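Local coordinates for protein glycoside hydrolase family 81 (Clostridium thermocellum, PDB 6FOP) that probably hydrolyses beta-1,3-glucans such as laminarin as an endo-acting family 81 glycoside hydrolase of the cellulosome, at residues A[83-91]-A[167-175]; A[215-223]-A[254-262]. All coordinates share one frame; numbering follows the deposited sequence.

Interaction 1. Residues A[83-91]-A[167-175]; sequences GAHKNDFTV and INGVNYGLF
Phe89 drives its edge into the ring of Tyr172. The pair is T-shaped: the centroids lie 4.8 Å apart and the planes stand at 81°. Phe89 CE2 sits over the centre of the Tyr172 face. The first torsion of Phe89 (chi1 55°) sets CG between the backbone N and the carbonyl carbon, and the end of the ring thereby comes nearer the tyrosine. Leu174 adds a looser apolar touch, with its CD2 4.3 Å from Phe89 CZ.

Asp88 carries the polar half of the contact. Its OD2 takes a hydrogen bond of 2.7 Å from Tyr172 OH on the anti lone pair, and this oxygen lies at the edge of the tyrosine ring. OD2 is also bonded to the backbone N of Lys71. The other oxygen, OD1, has two donors. Lys86 NZ forms a salt bridge with OD1 at 2.7 Å on the syn side. Asn168 ND2 reaches OD1 on the anti side at 2.8 Å, and the bond is nearly straight (175°). Four donors thus fix the rotation of the buried carboxylate and probably stabilise its negative charge. Ile167 CG2 packs 3.7 Å from Asp88 CB, on the aliphatic part of the aspartate.

The solvent side is looser. Asn168 is exposed on the type I' turn from Ile167 to Val170, which closes a beta hairpin. A water bridges Lys86 NZ to Asn168 O, and Lys86 NZ also bonds to Lys71 O.

Asp88 and Phe89 both face Val69 in a classic beta bulge where strand 89-93 meets strand 66-70. Strand 143-147 flanks strand 89-93 on its other side, and its Phe147 meets the Phe89 ring. The hairpin of strands 162-167 and 170-175 belongs to a second antiparallel sheet, in which strand 200-206 is the next neighbour.

Interaction 2. Residues A[215-223]-A[254-262]; sequences TYYKDYAYC and GTNKGTILA
The Tyr217 ring receives Ile260 CD1 over the centre of one face. This CH-pi contact measures 3.6 Å from Ile260 CD1 to the Tyr217 ring centroid, only 8° off the normal. The same methyl meets the Tyr216 ring obliquely, with Ile260 CD1 3.6 Å from Tyr216 CE2. One face of Tyr216 carries Tyr220 CE2, offset toward the rim. Lys257 C lies at the edge of the Tyr220 ring, while Gly258 C approaches Tyr220 CD1 obliquely at 3.6 Å.

With CD1 anti to CA (chi2 170°), the Ile260 chain is extended and its end methyl reaches both Tyr216 and Tyr217. The hydroxyls of these two tyrosines find partners beyond the contact: Tyr216 OH bonds to Gln292 and Tyr217 OH to Tyr281. Gly258 has no side chain, and the Tyr220 ring packs close on its backbone.

The polar contacts are weaker. Asn256 ND2 makes a weak, bent hydrogen bond of 3.3 Å to Asp219 O, with an angle of 126°. A water also links Asn256 ND2 to Asp219 OD1 on the more exposed side. Gly258 N gives a weak bond to Cys223 SG at 3.6 Å. Gly258 O is buried without a hydrogen-bonding partner, and Cys223 CB presses against it at 3.0 Å. A second water holds the deeper side together: it donates to Tyr220 O and Cys223 O and accepts from Thr259 OG1.

A type I turn from Tyr220 to Cys223 leads from helix 211-220 into strand 223-235. The 254-262 segment runs past this turn and enters strand 260-263, which pairs antiparallel with strand 286-292. The contact lies in the beta-rich part of the chain, consistent with the beta-sandwich region that family 81 enzymes carry beside their (alpha/alpha)6 barrel.

Overall arrangement
Interactions 1 and 2 lie on the same side of the chain's centre, their own centres about 19 Å apart. Both are partly buried and both far from the middle of the protein. Strand 170-175 joins them: Phe175, the last residue of segment 167-175, packs on Ala221, Tyr222, Lys218 and Tyr217 of interaction 2, with its CG 3.3 Å from Ala221 CB. Interaction 1 ties two beta sheets together through a charged, strongly hydrogen-bonded carboxylate beside an aromatic pair. Interaction 2 sets a helix and turn against extended chain. It relies on aromatic and aliphatic packing, with weak direct polar bonds and bridging waters.

Interaction 1. Residues A[83-91]-A[167-175]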
loop_
_atom_site.group_PDB
_atom_site.type_symbol
_atom_site.label_atom_id
_atom_site.label_comp_id
_atom_site.label_asym_id
_atom_site.label_seq_id
_atom_site.Cartn_x
_atom_site.Cartn_y
_atom_site.Cartn_z
ATOM N N GLY A 83 -4.246 5.475 -18.029
ATOM C CA GLY A 83 -4.355 6.898 -17.697
ATOM C C GLY A 83 -2.970 7.498 -17.700
ATOM O O GLY A 83 -2.462 7.946 -16.657
ATOM N N ALA A 84 -2.350 7.504 -18.865
ATOM C CA ALA A 84 -0.954 7.926 -18.990
ATOM C C ALA A 84 -0.799 9.421 -18.794
ATOM O O ALA A 84 -1.648 10.229 -19.221
ATOM C CB ALA A 84 -0.405 7.575 -20.364
ATOM N N HIS A 85 0.305 9.798 -18.186
ATOM C CA HIS A 85 0.668 11.215 -18.127
ATOM C C HIS A 85 0.852 11.760 -19.549
ATOM O O HIS A 85 1.506 11.124 -20.381
ATOM C CB HIS A 85 1.953 11.424 -17.333
ATOM C CG HIS A 85 2.514 12.804 -17.484
ATOM N ND1 HIS A 85 1.945 13.918 -16.901
ATOM C CD2 HIS A 85 3.556 13.249 -18.230
ATOM C CE1 HIS A 85 2.611 14.994 -17.292
ATOM N NE2 HIS A 85 3.613 14.611 -18.066
ATOM N N LYS A 86 0.284 12.935 -19.798
ATOM C CA LYS A 86 0.571 13.722 -20.996
ATOM C C LYS A 86 0.739 15.182 -20.586
ATOM O O LYS A 86 0.209 15.631 -19.578
ATOM C CB LYS A 86 -0.532 13.555 -22.068
ATOM C CG LYS A 86 -1.922 13.876 -21.558
ATOM C CD LYS A 86 -2.877 14.399 -22.581
ATOM C CE LYS A 86 -4.278 14.365 -22.060
ATOM N NZ LYS A 86 -4.721 15.592 -21.392
ATOM N N ASN A 87 1.493 15.908 -21.394
ATOM C CA ASN A 87 1.742 17.347 -21.216
ATOM C C ASN A 87 0.598 18.172 -21.775
ATOM O O ASN A 87 0.458 18.293 -23.006
ATOM C CB ASN A 87 3.060 17.677 -21.921
ATOM C CG ASN A 87 3.468 19.129 -21.816
ATOM O OD1 ASN A 87 3.440 19.727 -20.764
ATOM N ND2 ASN A 87 3.907 19.683 -22.939
ATOM N N ASP A 88 -0.241 18.734 -20.904
ATOM C CA ASP A 88 -1.216 19.727 -21.362
ATOM C C ASP A 88 -0.526 21.086 -21.401
ATOM O O ASP A 88 -0.710 21.848 -22.362
ATOM C CB ASP A 88 -2.467 19.736 -20.461
ATOM C CG ASP A 88 -3.327 18.486 -20.614
ATOM O OD1 ASP A 88 -3.343 17.870 -21.711
ATOM O OD2 ASP A 88 -4.006 18.102 -19.603
ATOM N N PHE A 89 0.259 21.414 -20.384
ATOM C CA PHE A 89 1.134 22.594 -20.447
ATOM C C PHE A 89 2.326 22.378 -19.546
ATOM O O PHE A 89 2.246 21.640 -18.530
ATOM C CB PHE A 89 0.411 23.902 -20.084
ATOM C CG PHE A 89 -0.254 23.875 -18.758
ATOM C CD1 PHE A 89 0.448 24.280 -17.614
ATOM C CD2 PHE A 89 -1.580 23.516 -18.635
ATOM C CE1 PHE A 89 -0.169 24.290 -16.375
ATOM C CE2 PHE A 89 -2.200 23.505 -17.404
ATOM C CZ PHE A 89 -1.500 23.923 -16.272
ATOM N N THR A 90 3.436 23.034 -19.878
ATOM C CA THR A 90 4.610 23.014 -19.045
ATOM C C THR A 90 4.731 24.363 -18.324
ATOM O O THR A 90 4.672 25.431 -18.959
ATOM C CB THR A 90 5.873 22.695 -19.885
ATOM O OG1 THR A 90 5.786 21.340 -20.368
ATOM C CG2 THR A 90 7.104 22.843 -19.094
ATOM N N VAL A 91 4.885 24.310 -17.007
ATOM C CA VAL A 91 5.147 25.485 -16.194
ATOM C C VAL A 91 6.644 25.694 -16.229
ATOM O O VAL A 91 7.397 24.974 -15.587
ATOM C CB VAL A 91 4.650 25.298 -14.750
ATOM C CG1 VAL A 91 5.009 26.492 -13.875
ATOM C CG2 VAL A 91 3.146 25.075 -14.721
ATOM N N ILE A 167 -7.378 23.143 -22.932
ATOM C CA ILE A 167 -6.346 22.559 -23.788
ATOM C C ILE A 167 -6.534 21.057 -23.812
ATOM O O ILE A 167 -6.733 20.473 -22.753
ATOM C CB ILE A 167 -4.932 22.975 -23.338
ATOM C CG1 ILE A 167 -3.879 22.608 -24.379
ATOM C CG2 ILE A 167 -4.555 22.426 -21.975
ATOM C CD1 ILE A 167 -3.873 23.539 -25.561
ATOM N N ASN A 168 -6.463 20.425 -24.980
ATOM C CA ASN A 168 -6.706 18.982 -25.086
ATOM C C ASN A 168 -8.043 18.548 -24.463
ATOM O O ASN A 168 -8.156 17.447 -23.921
ATOM C CB ASN A 168 -5.526 18.197 -24.452
ATOM C CG ASN A 168 -4.213 18.430 -25.183
ATOM O OD1 ASN A 168 -4.209 18.620 -26.401
ATOM N ND2 ASN A 168 -3.100 18.428 -24.460
ATOM N N GLY A 169 -9.049 19.417 -24.492
ATOM C CA GLY A 169 -10.351 19.131 -23.901
ATOM C C GLY A 169 -10.413 19.226 -22.392
ATOM O O GLY A 169 -11.452 18.923 -21.821
ATOM N N VAL A 170 -9.328 19.680 -21.749
ATOM C CA VAL A 170 -9.236 19.762 -20.297
ATOM C C VAL A 170 -9.286 21.238 -19.900
ATOM O O VAL A 170 -8.537 22.062 -20.451
ATOM C CB VAL A 170 -7.915 19.136 -19.783
ATOM C CG1 VAL A 170 -7.842 19.185 -18.262
ATOM C CG2 VAL A 170 -7.783 17.692 -20.255
ATOM N N ASN A 171 -10.201 21.568 -18.991
ATOM C CA ASN A 171 -10.330 22.903 -18.469
ATOM C C ASN A 171 -9.407 23.137 -17.295
ATOM O O ASN A 171 -9.313 22.294 -16.402
ATOM C CB ASN A 171 -11.786 23.157 -18.063
ATOM C CG ASN A 171 -12.730 23.032 -19.226
ATOM O OD1 ASN A 171 -12.677 23.838 -20.150
ATOM N ND2 ASN A 171 -13.551 21.995 -19.225
ATOM N N TYR A 172 -8.681 24.263 -17.322
ATOM C CA TYR A 172 -7.819 24.680 -16.233
ATOM C C TYR A 172 -8.070 26.119 -15.842
ATOM O O TYR A 172 -8.430 26.954 -16.670
ATOM C CB TYR A 172 -6.346 24.579 -16.613
ATOM C CG TYR A 172 -5.800 23.196 -16.789
ATOM C CD1 TYR A 172 -5.281 22.510 -15.712
ATOM C CD2 TYR A 172 -5.775 22.595 -18.046
ATOM C CE1 TYR A 172 -4.717 21.262 -15.883
ATOM C CE2 TYR A 172 -5.242 21.327 -18.230
ATOM C CZ TYR A 172 -4.714 20.667 -17.137
ATOM O OH TYR A 172 -4.187 19.404 -17.299
ATOM N N GLY A 173 -7.807 26.398 -14.568
ATOM C CA GLY A 173 -7.679 27.752 -14.066
ATOM C C GLY A 173 -6.211 28.056 -13.864
ATOM O O GLY A 173 -5.469 27.212 -13.356
ATOM N N LEU A 174 -5.806 29.275 -14.255
ATOM C CA LEU A 174 -4.453 29.796 -14.011
ATOM C C LEU A 174 -4.613 30.979 -13.091
ATOM O O LEU A 174 -5.292 31.947 -13.449
ATOM C CB LEU A 174 -3.774 30.202 -15.306
ATOM C CG LEU A 174 -3.773 29.218 -16.461
ATOM C CD1 LEU A 174 -3.121 29.854 -17.669
ATOM C CD2 LEU A 174 -3.069 27.916 -16.085
ATOM N N PHE A 175 -4.051 30.875 -11.888
ATOM C CA PHE A 175 -4.336 31.835 -10.802
ATOM C C PHE A 175 -3.104 32.601 -10.403
ATOM O O PHE A 175 -2.162 32.049 -9.818
ATOM C CB PHE A 175 -4.905 31.099 -9.582
ATOM C CG PHE A 175 -6.105 30.260 -9.918
ATOM C CD1 PHE A 175 -7.347 30.845 -10.147
ATOM C CD2 PHE A 175 -6.011 28.862 -9.986
ATOM C CE1 PHE A 175 -8.458 30.062 -10.468
ATOM C CE2 PHE A 175 -7.119 28.077 -10.318
ATOM C CZ PHE A 175 -8.353 28.670 -10.532
HETATM O O HOH W 1 -7.168 15.219 -22.786
#

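Interaction 2. Residues A[215-223]-A[254-262]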
loop_
_atom_site.group_PDB
_atom_site.type_symbol
_atom_site.label_atom_id
_atom_site.label_comp_id
_atom_site.label_asym_id
_atom_site.label_seq_id
_atom_site.Cartn_x
_atom_site.Cartn_y
_atom_site.Cartn_z
ATOM N N THR A 215 -14.918 30.642 -10.577
ATOM C CA THR A 215 -14.964 31.551 -9.427
ATOM C C THR A 215 -14.758 30.777 -8.127
ATOM O O THR A 215 -14.043 31.223 -7.236
ATOM C CB THR A 215 -16.316 32.295 -9.396
ATOM O OG1 THR A 215 -16.484 33.027 -10.622
ATOM C CG2 THR A 215 -16.391 33.237 -8.250
ATOM N N TYR A 216 -15.389 29.611 -8.010
ATOM C CA TYR A 216 -15.245 28.790 -6.800
ATOM C C TYR A 216 -13.812 28.298 -6.638
ATOM O O TYR A 216 -13.234 28.390 -5.547
ATOM C CB TYR A 216 -16.198 27.610 -6.875
ATOM C CG TYR A 216 -16.177 26.793 -5.590
ATOM C CD1 TYR A 216 -16.890 27.213 -4.463
ATOM C CD2 TYR A 216 -15.411 25.630 -5.484
ATOM C CE1 TYR A 216 -16.850 26.501 -3.280
ATOM C CE2 TYR A 216 -15.392 24.900 -4.298
ATOM C CZ TYR A 216 -16.113 25.328 -3.214
ATOM O OH TYR A 216 -16.053 24.595 -2.048
ATOM N N TYR A 217 -13.216 27.805 -7.707
ATOM C CA TYR A 217 -11.810 27.358 -7.653
ATOM C C TYR A 217 -10.861 28.523 -7.372
ATOM O O TYR A 217 -9.917 28.371 -6.615
ATOM C CB TYR A 217 -11.434 26.568 -8.884
ATOM C CG TYR A 217 -11.911 25.120 -8.835
ATOM C CD1 TYR A 217 -13.262 24.802 -8.905
ATOM C CD2 TYR A 217 -11.000 24.076 -8.715
ATOM C CE1 TYR A 217 -13.687 23.483 -8.869
ATOM C CE2 TYR A 217 -11.416 22.759 -8.675
ATOM C CZ TYR A 217 -12.758 22.479 -8.750
ATOM O OH TYR A 217 -13.189 21.169 -8.715
ATOM N N LYS A 218 -11.138 29.709 -7.925
ATOM C CA LYS A 218 -10.352 30.893 -7.594
ATOM C C LYS A 218 -10.424 31.215 -6.117
ATOM O O LYS A 218 -9.426 31.618 -5.529
ATOM C CB LYS A 218 -10.792 32.085 -8.446
ATOM C CG LYS A 218 -9.966 33.330 -8.190
ATOM C CD LYS A 218 -10.479 34.526 -8.964
ATOM C CE LYS A 218 -9.636 35.750 -8.610
ATOM N NZ LYS A 218 -10.200 37.031 -9.099
ATOM N N ASP A 219 -11.602 31.028 -5.509
ATOM C CA ASP A 219 -11.749 31.315 -4.092
ATOM C C ASP A 219 -10.724 30.603 -3.219
ATOM O O ASP A 219 -10.340 31.138 -2.184
ATOM C CB ASP A 219 -13.137 30.931 -3.571
ATOM C CG ASP A 219 -14.237 31.865 -4.009
ATOM O OD1 ASP A 219 -13.967 33.025 -4.335
ATOM O OD2 ASP A 219 -15.418 31.415 -3.970
ATOM N N TYR A 220 -10.336 29.389 -3.596
ATOM C CA TYR A 220 -9.363 28.607 -2.800
ATOM C C TYR A 220 -7.994 28.454 -3.454
ATOM O O TYR A 220 -7.114 27.812 -2.910
ATOM C CB TYR A 220 -9.974 27.243 -2.424
ATOM C CG TYR A 220 -11.247 27.426 -1.638
ATOM C CD1 TYR A 220 -11.210 27.796 -0.294
ATOM C CD2 TYR A 220 -12.498 27.370 -2.275
ATOM C CE1 TYR A 220 -12.376 28.005 0.422
ATOM C CE2 TYR A 220 -13.657 27.595 -1.573
ATOM C CZ TYR A 220 -13.588 27.920 -0.227
ATOM O OH TYR A 220 -14.731 28.140 0.453
ATOM N N ALA A 221 -7.763 29.144 -4.578
ATOM C CA ALA A 221 -6.512 28.987 -5.339
ATOM C C ALA A 221 -5.286 29.518 -4.634
ATOM O O ALA A 221 -4.150 29.149 -4.987
ATOM C CB ALA A 221 -6.621 29.625 -6.732
ATOM N N TYR A 222 -5.492 30.409 -3.671
ATOM C CA TYR A 222 -4.408 31.039 -2.955
ATOM C C TYR A 222 -4.171 30.465 -1.580
ATOM O O TYR A 222 -3.407 31.025 -0.808
ATOM C CB TYR A 222 -4.574 32.589 -2.966
ATOM C CG TYR A 222 -4.805 33.098 -4.376
ATOM C CD1 TYR A 222 -3.769 33.115 -5.290
ATOM C CD2 TYR A 222 -6.062 33.438 -4.816
ATOM C CE1 TYR A 222 -3.971 33.514 -6.614
ATOM C CE2 TYR A 222 -6.285 33.853 -6.137
ATOM C CZ TYR A 222 -5.230 33.910 -7.026
ATOM O OH TYR A 222 -5.462 34.312 -8.325
ATOM N N CYS A 223 -4.825 29.340 -1.283
ATOM C CA CYS A 223 -4.622 28.607 -0.033
ATOM C C CYS A 223 -3.656 27.480 -0.351
ATOM O O CYS A 223 -4.048 26.374 -0.718
ATOM C CB CYS A 223 -5.957 28.109 0.498
ATOM S SG CYS A 223 -7.035 29.441 1.070
ATOM N N GLY A 254 -6.281 37.117 -0.037
ATOM C CA GLY A 254 -7.717 36.982 0.085
ATOM C C GLY A 254 -8.168 36.585 1.473
ATOM O O GLY A 254 -7.361 36.315 2.342
ATOM N N THR A 255 -9.489 36.523 1.651
ATOM C CA THR A 255 -10.096 36.261 2.932
ATOM C C THR A 255 -10.726 34.874 3.022
ATOM O O THR A 255 -11.334 34.561 4.029
ATOM C CB THR A 255 -11.156 37.331 3.242
ATOM O OG1 THR A 255 -12.071 37.403 2.139
ATOM C CG2 THR A 255 -10.483 38.711 3.434
ATOM N N ASN A 256 -10.578 34.049 1.997
ATOM C CA ASN A 256 -11.022 32.674 2.089
ATOM C C ASN A 256 -9.920 31.818 2.701
ATOM O O ASN A 256 -8.724 32.028 2.449
ATOM C CB ASN A 256 -11.399 32.136 0.697
ATOM C CG ASN A 256 -12.555 32.897 0.077
ATOM O OD1 ASN A 256 -13.617 32.987 0.672
ATOM N ND2 ASN A 256 -12.352 33.457 -1.092
ATOM N N LYS A 257 -10.322 30.809 3.468
ATOM C CA LYS A 257 -9.382 29.826 3.983
ATOM C C LYS A 257 -10.031 28.451 3.903
ATOM O O LYS A 257 -11.050 28.191 4.527
ATOM C CB LYS A 257 -8.953 30.130 5.419
ATOM C CG LYS A 257 -7.767 29.271 5.845
ATOM C CD LYS A 257 -7.216 29.637 7.204
ATOM C CE LYS A 257 -6.027 28.765 7.524
ATOM N NZ LYS A 257 -5.455 29.124 8.846
ATOM N N GLY A 258 -9.429 27.601 3.105
ATOM C CA GLY A 258 -9.879 26.231 2.905
ATOM C C GLY A 258 -9.177 25.666 1.707
ATOM O O GLY A 258 -8.246 26.251 1.197
ATOM N N THR A 259 -9.626 24.496 1.269
ATOM C CA THR A 259 -9.183 23.932 0.013
ATOM C C THR A 259 -10.213 22.932 -0.486
ATOM O O THR A 259 -11.265 22.726 0.157
ATOM C CB THR A 259 -7.759 23.331 0.098
ATOM O OG1 THR A 259 -7.254 23.103 -1.216
ATOM C CG2 THR A 259 -7.707 22.023 0.866
ATOM N N ILE A 260 -9.966 22.439 -1.693
ATOM C CA ILE A 260 -10.794 21.441 -2.314
ATOM C C ILE A 260 -9.981 20.148 -2.308
ATOM O O ILE A 260 -8.892 20.095 -2.861
ATOM C CB ILE A 260 -11.169 21.826 -3.754
ATOM C CG1 ILE A 260 -11.933 23.148 -3.801
ATOM C CG2 ILE A 260 -11.995 20.710 -4.397
ATOM C CD1 ILE A 260 -12.128 23.715 -5.204
ATOM N N LEU A 261 -10.511 19.124 -1.646
ATOM C CA LEU A 261 -9.859 17.790 -1.575
ATOM C C LEU A 261 -10.643 16.828 -2.477
ATOM O O LEU A 261 -11.870 16.842 -2.485
ATOM C CB LEU A 261 -9.773 17.271 -0.152
ATOM C CG LEU A 261 -8.978 18.138 0.820
ATOM C CD1 LEU A 261 -9.130 17.555 2.222
ATOM C CD2 LEU A 261 -7.514 18.169 0.413
ATOM N N ALA A 262 -9.898 16.049 -3.236
ATOM C CA ALA A 262 -10.439 15.033 -4.118
ATOM C C ALA A 262 -10.199 13.684 -3.409
ATOM O O ALA A 262 -9.088 13.369 -3.025
ATOM C CB ALA A 262 -9.754 15.062 -5.483
HETATM O O HOH W 2 -13.513 35.620 -2.765
HETATM O O HOH W 3 -6.093 25.381 -2.184
#